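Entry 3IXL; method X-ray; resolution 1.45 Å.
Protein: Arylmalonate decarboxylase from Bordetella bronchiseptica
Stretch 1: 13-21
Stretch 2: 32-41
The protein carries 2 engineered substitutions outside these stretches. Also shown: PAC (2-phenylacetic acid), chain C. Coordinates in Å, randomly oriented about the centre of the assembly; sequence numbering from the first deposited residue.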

# COMPACT_ATOMS: atom_id res chain seq x y z
N VAL A 13 -10.69 -0.95 3.81
CA VAL A 13 -10.21 -1.90 2.79
C VAL A 13 -11.17 -1.98 1.60
O VAL A 13 -12.36 -1.77 1.77
CB VAL A 13 -9.96 -3.31 3.40
CG1 VAL A 13 -8.92 -3.24 4.52
CG2 VAL A 13 -11.26 -3.94 3.92
N PRO A 14 -10.65 -2.23 0.38
CA PRO A 14 -11.56 -2.36 -0.77
C PRO A 14 -12.70 -3.41 -0.74
O PRO A 14 -13.82 -3.06 -1.11
CB PRO A 14 -10.60 -2.58 -1.96
CG PRO A 14 -9.32 -1.90 -1.50
CD PRO A 14 -9.23 -2.24 -0.03
N PRO A 15 -12.44 -4.67 -0.31
CA PRO A 15 -13.53 -5.65 -0.45
C PRO A 15 -14.71 -5.37 0.48
O PRO A 15 -14.53 -4.85 1.57
CB PRO A 15 -12.86 -6.98 -0.09
CG PRO A 15 -11.37 -6.71 -0.22
CD PRO A 15 -11.23 -5.30 0.25
N ALA A 16 -15.92 -5.73 0.02
CA ALA A 16 -17.14 -5.51 0.79
C ALA A 16 -17.08 -6.18 2.16
O ALA A 16 -17.58 -5.63 3.14
CB ALA A 16 -18.35 -6.02 0.01
N ALA A 17 -16.44 -7.35 2.21
CA ALA A 17 -16.36 -8.16 3.42
C ALA A 17 -15.65 -7.44 4.57
O ALA A 17 -15.88 -7.77 5.74
CB ALA A 17 -15.68 -9.49 3.12
N GLY A 18 -14.78 -6.48 4.25
CA GLY A 18 -14.11 -5.67 5.28
C GLY A 18 -13.16 -6.45 6.16
O GLY A 18 -13.15 -6.27 7.38
N LEU A 19 -12.39 -7.34 5.55
CA LEU A 19 -11.45 -8.18 6.27
C LEU A 19 -10.15 -7.43 6.51
O LEU A 19 -9.75 -6.58 5.71
CB LEU A 19 -11.16 -9.47 5.49
CG LEU A 19 -12.34 -10.14 4.78
CD1 LEU A 19 -11.85 -11.32 3.93
CD2 LEU A 19 -13.41 -10.58 5.77
N VAL A 20 -9.50 -7.75 7.63
CA VAL A 20 -8.15 -7.27 7.86
C VAL A 20 -7.27 -7.95 6.81
O VAL A 20 -7.32 -9.18 6.65
CB VAL A 20 -7.65 -7.62 9.29
CG1 VAL A 20 -6.21 -7.17 9.48
CG2 VAL A 20 -8.55 -6.98 10.35
N PRO A 21 -6.48 -7.16 6.06
CA PRO A 21 -5.61 -7.80 5.08
C PRO A 21 -4.72 -8.85 5.74
O PRO A 21 -4.25 -8.66 6.87
CB PRO A 21 -4.81 -6.64 4.49
CG PRO A 21 -5.68 -5.42 4.73
CD PRO A 21 -6.37 -5.69 6.04
C1 PAC C . -4.46 -0.98 -4.64
C2 PAC C . -5.69 -1.83 -4.90
C1' PAC C . -6.15 -2.86 -3.89
C2' PAC C . -6.85 -3.96 -4.41
C3' PAC C . -7.33 -4.96 -3.57
C4' PAC C . -7.13 -4.86 -2.19
C5' PAC C . -6.43 -3.77 -1.66
C6' PAC C . -5.95 -2.76 -2.50
O1 PAC C . -3.74 -1.11 -3.61
O2 PAC C . -4.21 -0.13 -5.54
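Stretch 2 32-41: PFIASGLGLG

A short parallel pairing of strands often hands over to a tight packing of turns, and where backbones come closest, glycine tends to occupy the contact. The two stretches of arylmalonate decarboxylase illustrate the principle well. Stretch 2 runs as a strand from Phe33 to Gly37 and then leaves the extended conformation, whereas in stretch 1 Val13 pairs as a strand residue and the chain soon folds into a type I turn from Pro15 to Gly18, closed by a hydrogen bond from Gly18 N to Pro15 O (3.1 Å). Val13 forms a parallel bridge with Gly37, their CA atoms 4.9 Å apart. Its two bonds embrace that glycine in the usual parallel manner: Val13 N donates to Ser36 O at 2.9 Å, and Leu38 N donates to Val13 O, also at 2.9 Å.

Beyond the bridge the chains stay joined through Pro14 O, which accepts from Leu40 N at 2.8 Å and, in a weak bond with an N-H...O angle of 120°, from Gly39 N at 2.9 Å. A water extends the link, accepting from Ala16 N at 3.1 Å and donating to Leu40 O at 3.0 Å. Because the turn folds stretch 1 back, the later residues meet earlier parts of stretch 2: Ala16 lies by Gly39 (CA to CA 3.6 Å), Gly18 by Gly37 (CA to CA 3.5 Å) and Val20 nearest Ala35 (CA to CA 5.4 Å).

Such closeness leaves no room for a side chain at Gly37 or Gly18. A CB on Gly37 would fall 2.3 Å from Pro15 O, and one on Gly18 would fall 2.8 Å from Gly37 N; both would clash. Gly37 CA instead makes CA-H...O contacts with Val13 O at 3.4 Å and Pro15 O at 3.2 Å. Gly18 and Gly39 also have positive phi, which by itself favours glycine.

Side chains fill the space on both flanks of this glycine contact. Ala35 points toward stretch 1, its CB 3.4 Å from Gly18 O, 4.1 Å from Val20 CG2 and 4.3 Å from Val13 CG1. Val20, in the t rotamer, reaches further back along the strand, with CG1 3.6 Å from Phe33 CB and CG2 3.5 Å from Phe33 O. Toward the other end, Leu40 brings CD2 to 3.8 Å from Pro14 CB. The same proline ring also borders the ligand, with Pro14 CG 3.4 Å from PAC C5', so Pro14 touches both stretch 2 and the phenylacetic acid.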

# COMPACT_ATOMS: atom_id res chain seq x y z
N PRO A 32 -3.52 -5.65 17.40
CA PRO A 32 -4.92 -5.73 16.96
C PRO A 32 -5.23 -4.79 15.80
O PRO A 32 -4.92 -3.59 15.84
CB PRO A 32 -5.70 -5.31 18.20
CG PRO A 32 -4.77 -4.34 18.90
CD PRO A 32 -3.36 -4.78 18.58
N PHE A 33 -5.84 -5.35 14.77
CA PHE A 33 -6.30 -4.58 13.62
C PHE A 33 -7.79 -4.78 13.45
O PHE A 33 -8.28 -5.89 13.64
CB PHE A 33 -5.58 -5.02 12.34
CG PHE A 33 -4.10 -4.80 12.37
CD1 PHE A 33 -3.24 -5.82 12.77
CD2 PHE A 33 -3.56 -3.57 12.01
CE1 PHE A 33 -1.87 -5.62 12.82
CE2 PHE A 33 -2.17 -3.36 12.06
CZ PHE A 33 -1.33 -4.38 12.47
N ILE A 34 -8.50 -3.72 13.10
CA ILE A 34 -9.91 -3.81 12.75
C ILE A 34 -10.11 -3.18 11.39
O ILE A 34 -9.31 -2.32 11.00
CB ILE A 34 -10.84 -3.16 13.81
CG1 ILE A 34 -10.49 -1.68 14.03
CG2 ILE A 34 -10.79 -3.96 15.12
CD1 ILE A 34 -11.49 -0.92 14.91
N ALA A 35 -11.13 -3.61 10.67
CA ALA A 35 -11.30 -3.17 9.29
C ALA A 35 -12.75 -2.91 8.95
O ALA A 35 -13.66 -3.40 9.62
CB ALA A 35 -10.67 -4.15 8.31
N SER A 36 -12.93 -2.12 7.92
CA SER A 36 -14.24 -1.76 7.42
C SER A 36 -14.14 -1.72 5.90
O SER A 36 -13.20 -1.12 5.35
CB SER A 36 -14.67 -0.41 8.01
OG SER A 36 -16.04 -0.16 7.74
N GLY A 37 -15.08 -2.37 5.22
CA GLY A 37 -14.99 -2.60 3.78
C GLY A 37 -15.80 -1.68 2.89
O GLY A 37 -16.97 -1.41 3.15
N LEU A 38 -15.17 -1.22 1.81
CA LEU A 38 -15.79 -0.28 0.88
C LEU A 38 -16.75 -0.91 -0.11
O LEU A 38 -17.70 -0.26 -0.53
CB LEU A 38 -14.72 0.46 0.09
CG LEU A 38 -13.82 1.38 0.91
CD1 LEU A 38 -12.59 1.76 0.14
CD2 LEU A 38 -14.59 2.62 1.29
N GLY A 39 -16.47 -2.15 -0.51
CA GLY A 39 -17.21 -2.78 -1.60
C GLY A 39 -16.78 -2.33 -2.99
O GLY A 39 -17.61 -2.20 -3.88
N LEU A 40 -15.48 -2.10 -3.17
CA LEU A 40 -14.95 -1.71 -4.48
C LEU A 40 -15.25 -2.78 -5.52
O LEU A 40 -15.05 -3.97 -5.27
CB LEU A 40 -13.43 -1.49 -4.39
CG LEU A 40 -12.67 -1.10 -5.66
CD1 LEU A 40 -13.10 0.28 -6.14
CD2 LEU A 40 -11.18 -1.15 -5.43
N GLY A 41 -15.73 -2.35 -6.69
CA GLY A 41 -16.15 -3.28 -7.74
C GLY A 41 -15.08 -3.70 -8.74
O GLY A 41 -15.13 -4.80 -9.29
O HOH W 1 -15.96 -5.70 -3.04